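Local coordinates for uncharacterized protein (Ruminococcus gnavus, PDB 4QAN) that is of unknown function but can bind a magnesium ion and has a cystatin-like fold, as a divergent member of the NTF2-like superfamily, at residues A[136-139]-A[140-143]; A[29-32]-A[33-37]; A[45-49]-A[50-54]. All coordinates share one frame; numbering follows the deposited sequence.

Contact 1: A[136-139]-A[140-143]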
loop_
_atom_site.group_PDB
_atom_site.type_symbol
_atom_site.label_atom_id
_atom_site.label_comp_id
_atom_site.label_asym_id
_atom_site.label_seq_id
_atom_site.Cartn_x
_atom_site.Cartn_y
_atom_site.Cartn_z
ATOM N N LEU A 136 13.842 8.650 5.427
ATOM C CA LEU A 136 13.812 7.261 5.004
ATOM C C LEU A 136 14.680 6.348 5.869
ATOM O O LEU A 136 14.661 5.125 5.686
ATOM C CB LEU A 136 14.240 7.174 3.541
ATOM C CG LEU A 136 13.361 7.934 2.537
ATOM C CD1 LEU A 136 13.975 7.894 1.148
ATOM C CD2 LEU A 136 11.966 7.354 2.491
ATOM N N ALA A 137 15.412 6.939 6.819
ATOM C CA ALA A 137 16.446 6.236 7.593
ATOM C C ALA A 137 17.424 5.512 6.657
ATOM O O ALA A 137 17.809 4.362 6.891
ATOM C CB ALA A 137 15.822 5.268 8.583
ATOM N N ALA A 138 17.821 6.213 5.599
ATOM C CA ALA A 138 18.612 5.630 4.523
ATOM C C ALA A 138 20.079 5.995 4.659
ATOM O O ALA A 138 20.424 7.028 5.228
ATOM C CB ALA A 138 18.084 6.108 3.185
ATOM N N GLN A 139 20.941 5.143 4.119
ATOM C CA GLN A 139 22.371 5.433 4.081
ATOM C C GLN A 139 22.657 6.640 3.190
ATOM O O GLN A 139 23.334 7.564 3.611
ATOM C CB GLN A 139 23.147 4.225 3.574
ATOM C CG GLN A 139 23.071 3.020 4.489
ATOM C CD GLN A 139 24.044 1.941 4.066
ATOM O OE1 GLN A 139 24.024 1.490 2.918
ATOM N NE2 GLN A 139 24.912 1.528 4.984
ATOM N N GLU A 140 22.138 6.615 1.963
ATOM C CA GLU A 140 22.208 7.755 1.044
ATOM C C GLU A 140 20.877 7.931 0.308
ATOM O O GLU A 140 20.211 6.948 -0.029
ATOM C CB GLU A 140 23.294 7.551 -0.020
ATOM C CG GLU A 140 24.721 7.359 0.474
ATOM C CD GLU A 140 25.756 7.627 -0.614
ATOM O OE1 GLU A 140 25.461 8.423 -1.541
ATOM O OE2 GLU A 140 26.867 7.046 -0.550
ATOM N N VAL A 141 20.498 9.185 0.069
ATOM C CA VAL A 141 19.469 9.528 -0.906
ATOM C C VAL A 141 20.139 10.292 -2.032
ATOM O O VAL A 141 20.960 11.175 -1.789
ATOM C CB VAL A 141 18.338 10.387 -0.291
ATOM C CG1 VAL A 141 17.492 11.052 -1.369
ATOM C CG2 VAL A 141 17.454 9.532 0.593
ATOM N N SER A 142 19.803 9.950 -3.266
ATOM C CA SER A 142 20.342 10.659 -4.427
ATOM C C SER A 142 19.203 11.066 -5.355
ATOM O O SER A 142 18.506 10.208 -5.894
ATOM C CB SER A 142 21.342 9.783 -5.166
ATOM O OG SER A 142 21.675 10.372 -6.400
ATOM N N GLU A 143 19.007 12.375 -5.509
ATOM C CA GLU A 143 17.977 12.916 -6.392
ATOM C C GLU A 143 18.565 13.102 -7.778
ATOM O O GLU A 143 19.496 13.881 -7.954
ATOM C CB GLU A 143 17.451 14.251 -5.867
ATOM C CG GLU A 143 16.344 14.120 -4.834
ATOM C CD GLU A 143 15.812 15.473 -4.393
ATOM O OE1 GLU A 143 16.629 16.285 -3.906
ATOM O OE2 GLU A 143 14.589 15.725 -4.532
#
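Leu-136 and Val-141 meet through single methyls: CD1 of the leucine lies 3.9 Å from CG2 of the valine, the two side chains crossing at about a right angle. Val-141 brings this methyl round with CG2 anti to its carbonyl carbon, while CG1 stands anti to the backbone N (chi1 164°). The small CB of Ala-138 comes up to the same CG2 at a looser 4.3 Å, and an alanine suits the inside of so sharp a bend. This apolar corner is the packed part of the contact. The other part is far more exposed: Gln-139 and Glu-140 have extended side chains that touch Gln-163, and CG of Glu-140 merely lies against its neighbour's carbonyl, 3.4 Å from Gln-139 O. Polar residues fit there, and the amide oxygen of Gln-139 is held by the backbone N of Lys-166. The bend itself is a Schellman motif ending helix 126-135, with Ala-137 as the C-prime residue at positive phi (52°). Beyond it the chain enters strand 140-150, which pairs with strand 153-164, while Val-141 packs back on Leu-132 and Ala-133 of the helix and Leu-136 reaches His-171 of strand 167-172.

Contact 2: A[29-32]-A[33-37]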
loop_
_atom_site.group_PDB
_atom_site.type_symbol
_atom_site.label_atom_id
_atom_site.label_comp_id
_atom_site.label_asym_id
_atom_site.label_seq_id
_atom_site.Cartn_x
_atom_site.Cartn_y
_atom_site.Cartn_z
ATOM N N GLU A 29 22.630 2.345 -12.115
ATOM C CA GLU A 29 22.105 1.043 -12.539
ATOM C C GLU A 29 20.640 0.937 -12.186
ATOM O O GLU A 29 19.825 0.568 -13.023
ATOM C CB GLU A 29 22.832 -0.103 -11.839
ATOM C CG GLU A 29 24.326 -0.192 -12.092
ATOM C CD GLU A 29 24.995 -1.168 -11.137
ATOM O OE1 GLU A 29 24.257 -1.840 -10.370
ATOM O OE2 GLU A 29 26.246 -1.265 -11.150
ATOM N N ALA A 30 20.326 1.260 -10.935
ATOM C CA ALA A 30 18.948 1.252 -10.438
ATOM C C ALA A 30 18.026 2.149 -11.277
ATOM O O ALA A 30 16.881 1.789 -11.558
ATOM C CB ALA A 30 18.924 1.687 -8.982
ATOM N N VAL A 31 18.538 3.306 -11.690
ATOM C CA VAL A 31 17.778 4.239 -12.518
ATOM C C VAL A 31 17.497 3.634 -13.888
ATOM O O VAL A 31 16.362 3.697 -14.374
ATOM C CB VAL A 31 18.526 5.571 -12.704
ATOM C CG1 VAL A 31 17.837 6.448 -13.750
ATOM C CG2 VAL A 31 18.641 6.304 -11.377
ATOM N N LEU A 32 18.533 3.058 -14.499
ATOM C CA LEU A 32 18.416 2.464 -15.824
ATOM C C LEU A 32 17.485 1.267 -15.797
ATOM O O LEU A 32 16.593 1.155 -16.639
ATOM C CB LEU A 32 19.787 2.039 -16.359
ATOM C CG LEU A 32 20.754 3.165 -16.730
ATOM C CD1 LEU A 32 22.117 2.603 -17.130
ATOM C CD2 LEU A 32 20.170 4.022 -17.848
ATOM N N TYR A 33 17.695 0.377 -14.828
ATOM C CA TYR A 33 16.812 -0.761 -14.610
ATOM C C TYR A 33 15.373 -0.273 -14.644
ATOM O O TYR A 33 14.532 -0.852 -15.325
ATOM C CB TYR A 33 17.125 -1.431 -13.264
ATOM C CG TYR A 33 16.181 -2.564 -12.877
ATOM C CD1 TYR A 33 15.083 -2.338 -12.053
ATOM C CD2 TYR A 33 16.394 -3.871 -13.331
ATOM C CE1 TYR A 33 14.233 -3.379 -11.697
ATOM C CE2 TYR A 33 15.533 -4.913 -12.979
ATOM C CZ TYR A 33 14.458 -4.662 -12.165
ATOM O OH TYR A 33 13.602 -5.702 -11.827
HETATM N N MSE A 34 15.094 0.810 -13.932
HETATM C CA MSE A 34 13.725 1.331 -13.879
HETATM C C MSE A 34 13.336 1.880 -15.222
HETATM O O MSE A 34 12.206 1.695 -15.661
HETATM C CB MSE A 34 13.600 2.354 -12.759
HETATM C CG MSE A 34 12.189 2.891 -12.573
HETATM SE SE MSE A 34 10.993 1.449 -12.004
HETATM C CE MSE A 34 11.688 1.146 -10.191
ATOM N N LEU A 35 14.261 2.553 -15.893
ATOM C CA LEU A 35 13.987 3.086 -17.222
ATOM C C LEU A 35 13.690 1.977 -18.238
ATOM O O LEU A 35 12.760 2.094 -19.044
ATOM C CB LEU A 35 15.153 3.940 -17.698
ATOM C CG LEU A 35 15.338 5.256 -16.943
ATOM C CD1 LEU A 35 16.684 5.869 -17.292
ATOM C CD2 LEU A 35 14.217 6.228 -17.260
ATOM N N SER A 36 14.479 0.905 -18.203
ATOM C CA SER A 36 14.207 -0.275 -19.031
ATOM C C SER A 36 12.816 -0.858 -18.772
ATOM O O SER A 36 12.083 -1.185 -19.708
ATOM C CB SER A 36 15.232 -1.367 -18.763
ATOM O OG SER A 36 14.818 -2.557 -19.397
ATOM N N ALA A 37 12.475 -1.015 -17.499
ATOM C CA ALA A 37 11.167 -1.537 -17.127
ATOM C C ALA A 37 10.081 -0.731 -17.817
ATOM O O ALA A 37 9.198 -1.306 -18.450
ATOM C CB ALA A 37 10.979 -1.498 -15.622
#
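Tyr-33 N donates to Glu-29 O at 2.8 Å, the first of four successive i to i+4 bonds across the contact; Ala-37 N to Tyr-33 O carries the series on along helix 27-39. The hydrogen bond is almost straight (N-H...O 173°) and runs close to the line of the carbonyl. Ser-36 N meets Leu-32 O in much the same way, at 2.6 Å. Between them, Met-34 N sits above the carbonyl plane of Ala-30 at 3.1 Å from its O, a more bent bond (152°), and Leu-35 N reaches Val-31 O at 2.8 Å with a slight tilt. The polar side-chain ends turn elsewhere: Tyr-33 OH bonds to Met-45 O, Ser-36 OG to Lys-40 NZ and Pro-202 O, and Glu-29 OE1 to Ser-25 N. Val-31 and Leu-35 lie side by side, CG1 to CD1 3.8 Å, and Leu-32 CD2 comes within 4.0 Å of Leu-35 CD1. Branched aliphatic residues suit this face, which packs on Val-117 and Ile-120 of strand 116-122 and Phe-159 of strand 153-164. With backbone polarity paired inside the helix and side-chain hydroxyls bonded outside it, the helix can turn an apolar face, aliphatic side chains with the selenomethionine Met-34, to the sheet.

Contact 3: A[45-49]-A[50-54]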
loop_
_atom_site.group_PDB
_atom_site.type_symbol
_atom_site.label_atom_id
_atom_site.label_comp_id
_atom_site.label_asym_id
_atom_site.label_seq_id
_atom_site.Cartn_x
_atom_site.Cartn_y
_atom_site.Cartn_z
HETATM N N MSE A 45 8.885 -6.202 -13.473
HETATM C CA MSE A 45 10.266 -5.730 -13.455
HETATM C C MSE A 45 10.408 -4.443 -12.672
HETATM O O MSE A 45 11.284 -4.337 -11.812
HETATM C CB MSE A 45 10.750 -5.592 -14.902
HETATM C CG MSE A 45 12.232 -5.299 -14.965
HETATM SE SE MSE A 45 12.726 -4.929 -16.829
HETATM C CE MSE A 45 14.578 -4.398 -16.420
ATOM N N ALA A 46 9.529 -3.482 -12.951
ATOM C CA ALA A 46 9.523 -2.159 -12.309
ATOM C C ALA A 46 9.400 -2.230 -10.798
ATOM O O ALA A 46 10.158 -1.577 -10.088
ATOM C CB ALA A 46 8.377 -1.303 -12.862
ATOM N N LEU A 47 8.427 -3.004 -10.322
ATOM C CA LEU A 47 8.198 -3.175 -8.890
ATOM C C LEU A 47 9.436 -3.631 -8.129
ATOM O O LEU A 47 9.735 -3.116 -7.054
ATOM C CB LEU A 47 7.062 -4.167 -8.652
ATOM C CG LEU A 47 5.675 -3.566 -8.955
ATOM C CD1 LEU A 47 4.590 -4.622 -8.888
ATOM C CD2 LEU A 47 5.372 -2.436 -7.998
ATOM N N ARG A 48 10.141 -4.598 -8.698
ATOM C CA ARG A 48 11.342 -5.151 -8.084
ATOM C C ARG A 48 12.454 -4.108 -7.899
ATOM O O ARG A 48 13.300 -4.255 -7.011
ATOM C CB ARG A 48 11.853 -6.318 -8.926
ATOM C CG ARG A 48 10.866 -7.479 -8.987
ATOM C CD ARG A 48 10.996 -8.256 -10.286
ATOM N NE ARG A 48 10.143 -9.449 -10.296
ATOM C CZ ARG A 48 10.546 -10.687 -10.010
ATOM N NH1 ARG A 48 11.806 -10.951 -9.666
ATOM N NH2 ARG A 48 9.667 -11.677 -10.073
ATOM N N GLY A 49 12.446 -3.067 -8.733
ATOM C CA GLY A 49 13.394 -1.973 -8.626
ATOM C C GLY A 49 13.033 -0.875 -7.647
ATOM O O GLY A 49 13.831 0.042 -7.434
ATOM N N CYS A 50 11.826 -0.941 -7.081
ATOM C CA CYS A 50 11.374 0.022 -6.088
ATOM C C CYS A 50 11.761 -0.420 -4.680
ATOM O O CYS A 50 11.938 -1.605 -4.421
ATOM C CB CYS A 50 9.847 0.190 -6.167
ATOM S SG CYS A 50 9.218 0.715 -7.788
ATOM N N ALA A 51 11.851 0.535 -3.760
ATOM C CA ALA A 51 12.254 0.245 -2.381
ATOM C C ALA A 51 11.039 -0.103 -1.503
ATOM O O ALA A 51 10.787 0.559 -0.499
ATOM C CB ALA A 51 13.009 1.435 -1.801
ATOM N N ILE A 52 10.313 -1.160 -1.867
ATOM C CA ILE A 52 9.101 -1.533 -1.156
ATOM C C ILE A 52 9.399 -2.063 0.264
ATOM O O ILE A 52 8.882 -1.513 1.246
ATOM C CB ILE A 52 8.220 -2.521 -1.962
ATOM C CG1 ILE A 52 7.728 -1.844 -3.250
ATOM C CG2 ILE A 52 7.009 -2.939 -1.139
ATOM C CD1 ILE A 52 7.156 -2.779 -4.297
ATOM N N ASP A 53 10.198 -3.123 0.369
ATOM C CA ASP A 53 10.496 -3.721 1.677
ATOM C C ASP A 53 11.421 -2.835 2.520
ATOM O O ASP A 53 11.284 -2.761 3.734
ATOM C CB ASP A 53 11.124 -5.111 1.528
ATOM C CG ASP A 53 10.179 -6.130 0.929
ATOM O OD1 ASP A 53 8.951 -6.019 1.111
ATOM O OD2 ASP A 53 10.679 -7.063 0.269
ATOM N N GLU A 54 12.361 -2.168 1.871
ATOM C CA GLU A 54 13.371 -1.398 2.583
ATOM C C GLU A 54 12.716 -0.167 3.215
ATOM O O GLU A 54 12.863 0.064 4.407
ATOM C CB GLU A 54 14.536 -1.011 1.659
ATOM C CG GLU A 54 15.223 -2.183 0.957
ATOM C CD GLU A 54 14.574 -2.575 -0.367
ATOM O OE1 GLU A 54 13.418 -2.163 -0.624
ATOM O OE2 GLU A 54 15.235 -3.291 -1.158
#
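Cys-50 carries SG anti to its carbonyl carbon (chi1 -58°), which folds the sulfur back beside the backbone N and over the last turn of helix 43-48, 3.4 Å from Ala-46 O. Ile-52 has CG1 in the corresponding position (chi1 -64°) and an extended chi2, so that CD1 reaches back to the same turn. It approaches Leu-47 on two fronts: the leucine carbonyl O at 3.8 Å and the methyl CD2 at 4.1 Å, the two side chains running at a slant to one another. The backbone closes the turn with Cys-50 N to Leu-47 O, an i to i+3 bond of 3.0 Å whose donor stands well above the carbonyl plane, 61° out of it. That oxygen has a second partner in Asn-209 ND2. Gly-49 follows the last helical residues with ordinary backbone angles, and its backbone pairs with Ile-170. Ala-51 is the centre of an inverse gamma turn, closed by a weak bond from Ile-52 N to Cys-50 O, and is the N-cap of helix 52-58. Small residues suit this short connection, where Tyr-98 of helix 87-108 touches both Cys-50 and Ile-52. Chemically, the Leu-47 carbonyl oxygen accepts two N-H donors while lying among the Cys-50 sulfur and the methyls of Leu-47 and Ile-52, so its polarity is met within an otherwise apolar setting.

Overall arrangement
Contacts 2 and 3 are buried and touch each other, their centres about 11 Å apart, whereas contact 1 is partly buried, has exposed polar side chains, Gln-139 and Glu-140, at one side and touches neither. Helices 27-39 and 43-48 meet, and just beyond the second of them CE of the selenomethionine Met-34 lies 3.5 Å from Cys-50 SG. All three contacts lean on strand 153-164: contact 2 through Phe-159, contact 3 through Val-162 and contact 1 through several residues, including Val-162. Their chemistry follows their place. Mid-helix, contact 2 has regular i to i+4 bonds; at helix ends, contacts 1 and 3 rely on turns and small residues.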